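Leucine aminopeptidase 2 (Saccharomyces cerevisiae, PDB 2XQ0) acts as a zinc-dependent aminopeptidase that preferentially cleaves di- and tripeptides, and shows low epoxide hydrolase activity in vitro. Local coordinates at residues 563-568 / 596-601. Numbering follows the deposited sequence.
Sequences MFKFQI and YRLLNS
L598 and I568 meet between helix 557-569 and helix 589-600. Methyl CD1 of L598 lies 3.7 Å from I568 CG2 and 3.9 Å from I568 CB. K565, one turn before I568, adds the third side chain. K565 CG comes to 3.9 Å from L598 CD1, so one leucine methyl touches both residues of the facing helix. The CB atoms of L598 and I568 both point toward the opposite helix, and the CA atoms of this pair are 6.7 Å apart. In I568 the CG2 branch stands anti to the backbone N, while CG1 lies beside that N (chi1 -63°). This turns CG2, rather than CG1, onto the leucine. I568 CG2 also sits 3.7 Å from the carbonyl O of L598. No hydrogen bond joins the two segments.

The two helices belong to the all-helical C-terminal domain of this M1 family enzyme. Short helix 576-582 comes between them in the chain; L579 touches L599 and Y576 touches I568. The contact lies away from the zinc site.

K565 is extended beyond CG, with chi2 to chi4 all near 180°. Its aliphatic part lies against the leucine, and NZ reaches on to a long, weak ion pair with E516. S601 OG donates to L598 O at 2.9 Å. S601 N donates to the same oxygen at 3.1 Å, so two bonds from one residue grip this carbonyl. S601 OG also stands 4.2 Å from I568 CG2, at the margin of the apolar patch.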
ATOM      1  N   MET A 563       6.141  -5.782 -21.176  1.00 43.07           N
ATOM      2  CA  MET A 563       6.185  -5.867 -22.636  1.00 48.29           C
ATOM      3  C   MET A 563       6.436  -4.496 -23.231  1.00 46.58           C
ATOM      4  O   MET A 563       7.283  -4.330 -24.094  1.00 41.55           O
ATOM      5  CB  MET A 563       4.873  -6.422 -23.204  1.00 56.52           C
ATOM      6  CG  MET A 563       4.753  -6.245 -24.718  1.00 65.12           C
ATOM      7  SD  MET A 563       3.084  -6.438 -25.368  1.00 56.59           S
ATOM      8  CE  MET A 563       2.247  -5.057 -24.604  1.00 50.76           C
ATOM      9  N   PHE A 564       5.689  -3.504 -22.766  1.00 49.08           N
ATOM     10  CA  PHE A 564       5.910  -2.144 -23.243  1.00 53.75           C
ATOM     11  C   PHE A 564       7.333  -1.674 -22.944  1.00 52.82           C
ATOM     12  O   PHE A 564       8.000  -1.099 -23.811  1.00 50.90           O
ATOM     13  CB  PHE A 564       4.875  -1.191 -22.657  1.00 54.19           C
ATOM     14  CG  PHE A 564       3.593  -1.152 -23.430  1.00 56.28           C
ATOM     15  CD1 PHE A 564       3.588  -0.775 -24.763  1.00 65.53           C
ATOM     16  CD2 PHE A 564       2.393  -1.474 -22.829  1.00 47.32           C
ATOM     17  CE1 PHE A 564       2.409  -0.729 -25.482  1.00 64.52           C
ATOM     18  CE2 PHE A 564       1.205  -1.422 -23.548  1.00 46.93           C
ATOM     19  CZ  PHE A 564       1.214  -1.052 -24.867  1.00 56.24           C
ATOM     20  N   LYS A 565       7.803  -1.950 -21.729  1.00 49.95           N
ATOM     21  CA  LYS A 565       9.137  -1.531 -21.317  1.00 54.69           C
ATOM     22  C   LYS A 565      10.227  -2.219 -22.146  1.00 55.04           C
ATOM     23  O   LYS A 565      11.189  -1.578 -22.582  1.00 58.21           O
ATOM     24  CB  LYS A 565       9.342  -1.792 -19.825  1.00 53.68           C
ATOM     25  CG  LYS A 565      10.668  -1.293 -19.281  1.00 51.09           C
ATOM     26  CD  LYS A 565      10.868  -1.773 -17.853  1.00 49.03           C
ATOM     27  CE  LYS A 565      12.118  -1.192 -17.240  1.00 53.55           C
ATOM     28  NZ  LYS A 565      12.399  -1.752 -15.887  1.00 52.96           N
ATOM     29  N   PHE A 566      10.085  -3.519 -22.381  1.00 49.18           N
ATOM     30  CA  PHE A 566      11.047  -4.183 -23.258  1.00 41.08           C
ATOM     31  C   PHE A 566      11.036  -3.526 -24.627  1.00 54.51           C
ATOM     32  O   PHE A 566      12.088  -3.320 -25.233  1.00 56.25           O
ATOM     33  CB  PHE A 566      10.762  -5.663 -23.427  1.00 43.11           C
ATOM     34  CG  PHE A 566      11.645  -6.322 -24.450  1.00 46.19           C
ATOM     35  CD1 PHE A 566      12.980  -6.590 -24.162  1.00 43.99           C
ATOM     36  CD2 PHE A 566      11.149  -6.663 -25.701  1.00 49.57           C
ATOM     37  CE1 PHE A 566      13.804  -7.204 -25.104  1.00 45.59           C
ATOM     38  CE2 PHE A 566      11.969  -7.278 -26.649  1.00 49.24           C
ATOM     39  CZ  PHE A 566      13.298  -7.545 -26.347  1.00 43.21           C
ATOM     40  N   GLN A 567       9.838  -3.206 -25.112  1.00 55.17           N
ATOM     41  CA  GLN A 567       9.684  -2.566 -26.408  1.00 55.92           C
ATOM     42  C   GLN A 567      10.427  -1.238 -26.441  1.00 60.44           C
ATOM     43  O   GLN A 567      11.030  -0.883 -27.459  1.00 63.16           O
ATOM     44  CB  GLN A 567       8.204  -2.375 -26.748  1.00 50.82           C
ATOM     45  CG  GLN A 567       7.527  -3.641 -27.257  1.00 58.20           C
ATOM     46  CD  GLN A 567       6.040  -3.460 -27.483  1.00 66.34           C
ATOM     47  OE1 GLN A 567       5.500  -2.369 -27.303  1.00 76.16           O
ATOM     48  NE2 GLN A 567       5.366  -4.534 -27.876  1.00 64.17           N
ATOM     49  N   ILE A 568      10.398  -0.518 -25.323  1.00 53.48           N
ATOM     50  CA  ILE A 568      11.067   0.780 -25.228  1.00 59.12           C
ATOM     51  C   ILE A 568      12.586   0.615 -25.156  1.00 59.90           C
ATOM     52  O   ILE A 568      13.329   1.288 -25.868  1.00 58.13           O
ATOM     53  CB  ILE A 568      10.580   1.589 -24.004  1.00 61.55           C
ATOM     54  CG1 ILE A 568       9.084   1.907 -24.128  1.00 58.39           C
ATOM     55  CG2 ILE A 568      11.389   2.867 -23.850  1.00 67.71           C
ATOM     56  CD1 ILE A 568       8.705   2.554 -25.443  1.00 55.43           C
ATOM     57  N   TYR A 596       5.545   6.835 -18.025  1.00 56.94           N
ATOM     58  CA  TYR A 596       5.860   8.167 -18.504  1.00 57.02           C
ATOM     59  C   TYR A 596       7.366   8.411 -18.584  1.00 62.38           C
ATOM     60  O   TYR A 596       7.834   9.116 -19.478  1.00 66.98           O
ATOM     61  CB  TYR A 596       5.145   9.236 -17.661  1.00 56.70           C
ATOM     62  CG  TYR A 596       3.747   9.512 -18.154  1.00 58.03           C
ATOM     63  CD1 TYR A 596       3.530  10.288 -19.286  1.00 63.52           C
ATOM     64  CD2 TYR A 596       2.641   8.981 -17.503  1.00 54.33           C
ATOM     65  CE1 TYR A 596       2.251  10.537 -19.751  1.00 66.40           C
ATOM     66  CE2 TYR A 596       1.362   9.228 -17.959  1.00 54.26           C
ATOM     67  CZ  TYR A 596       1.167  10.000 -19.080  1.00 64.01           C
ATOM     68  OH  TYR A 596      -0.119  10.238 -19.527  1.00 68.13           O
ATOM     69  N   ARG A 597       8.127   7.818 -17.667  1.00 67.17           N
ATOM     70  CA  ARG A 597       9.581   7.944 -17.729  1.00 74.11           C
ATOM     71  C   ARG A 597      10.101   7.222 -18.957  1.00 73.59           C
ATOM     72  O   ARG A 597      10.963   7.732 -19.669  1.00 64.96           O
ATOM     73  CB  ARG A 597      10.252   7.400 -16.469  1.00 76.96           C
ATOM     74  CG  ARG A 597      10.050   8.267 -15.227  1.00 81.11           C
ATOM     75  CD  ARG A 597      11.122   7.946 -14.204  1.00 84.40           C
ATOM     76  NE  ARG A 597      10.856   8.553 -12.905  1.00 88.83           N
ATOM     77  CZ  ARG A 597      11.654   8.427 -11.850  1.00 94.83           C
ATOM     78  NH1 ARG A 597      12.772   7.716 -11.942  1.00 97.30           N
ATOM     79  NH2 ARG A 597      11.338   9.008 -10.702  1.00 96.22           N
ATOM     80  N   LEU A 598       9.566   6.027 -19.197  1.00 76.86           N
ATOM     81  CA  LEU A 598       9.913   5.249 -20.383  1.00 77.79           C
ATOM     82  C   LEU A 598       9.578   5.983 -21.691  1.00 76.21           C
ATOM     83  O   LEU A 598      10.443   6.157 -22.553  1.00 66.80           O
ATOM     84  CB  LEU A 598       9.236   3.874 -20.339  1.00 73.73           C
ATOM     85  CG  LEU A 598       9.972   2.791 -19.543  1.00 73.53           C
ATOM     86  CD1 LEU A 598      11.297   2.450 -20.218  1.00 75.51           C
ATOM     87  CD2 LEU A 598      10.203   3.195 -18.089  1.00 72.83           C
ATOM     88  N   LEU A 599       8.329   6.419 -21.834  1.00 75.24           N
ATOM     89  CA  LEU A 599       7.898   7.081 -23.065  1.00 82.95           C
ATOM     90  C   LEU A 599       8.652   8.393 -23.318  1.00 89.35           C
ATOM     91  O   LEU A 599       8.897   8.757 -24.469  1.00 95.74           O
ATOM     92  CB  LEU A 599       6.377   7.315 -23.075  1.00 77.94           C
ATOM     93  CG  LEU A 599       5.791   7.704 -24.441  1.00 76.99           C
ATOM     94  CD1 LEU A 599       6.025   6.603 -25.491  1.00 62.15           C
ATOM     95  CD2 LEU A 599       4.307   8.071 -24.337  1.00 80.72           C
ATOM     96  N   ASN A 600       9.025   9.096 -22.248  1.00 83.09           N
ATOM     97  CA  ASN A 600       9.781  10.338 -22.396  1.00 85.82           C
ATOM     98  C   ASN A 600      11.217  10.120 -22.881  1.00 88.24           C
ATOM     99  O   ASN A 600      11.809  11.002 -23.505  1.00 90.55           O
ATOM    100  CB  ASN A 600       9.783  11.148 -21.097  1.00 85.11           C
ATOM    101  CG  ASN A 600      10.342  12.550 -21.290  1.00 90.63           C
ATOM    102  OD1 ASN A 600      11.449  12.858 -20.848  1.00 92.23           O
ATOM    103  ND2 ASN A 600       9.581  13.402 -21.963  1.00 87.27           N
ATOM    104  N   SER A 601      11.772   8.944 -22.601  1.00 84.05           N
ATOM    105  CA  SER A 601      13.145   8.645 -23.008  1.00 81.50           C
ATOM    106  C   SER A 601      13.254   8.184 -24.462  1.00 82.67           C
ATOM    107  O   SER A 601      14.356   7.975 -24.957  1.00 90.26           O
ATOM    108  CB  SER A 601      13.792   7.619 -22.077  1.00 71.62           C
ATOM    109  OG  SER A 601      13.277   6.315 -22.294  1.00 68.76           O
TER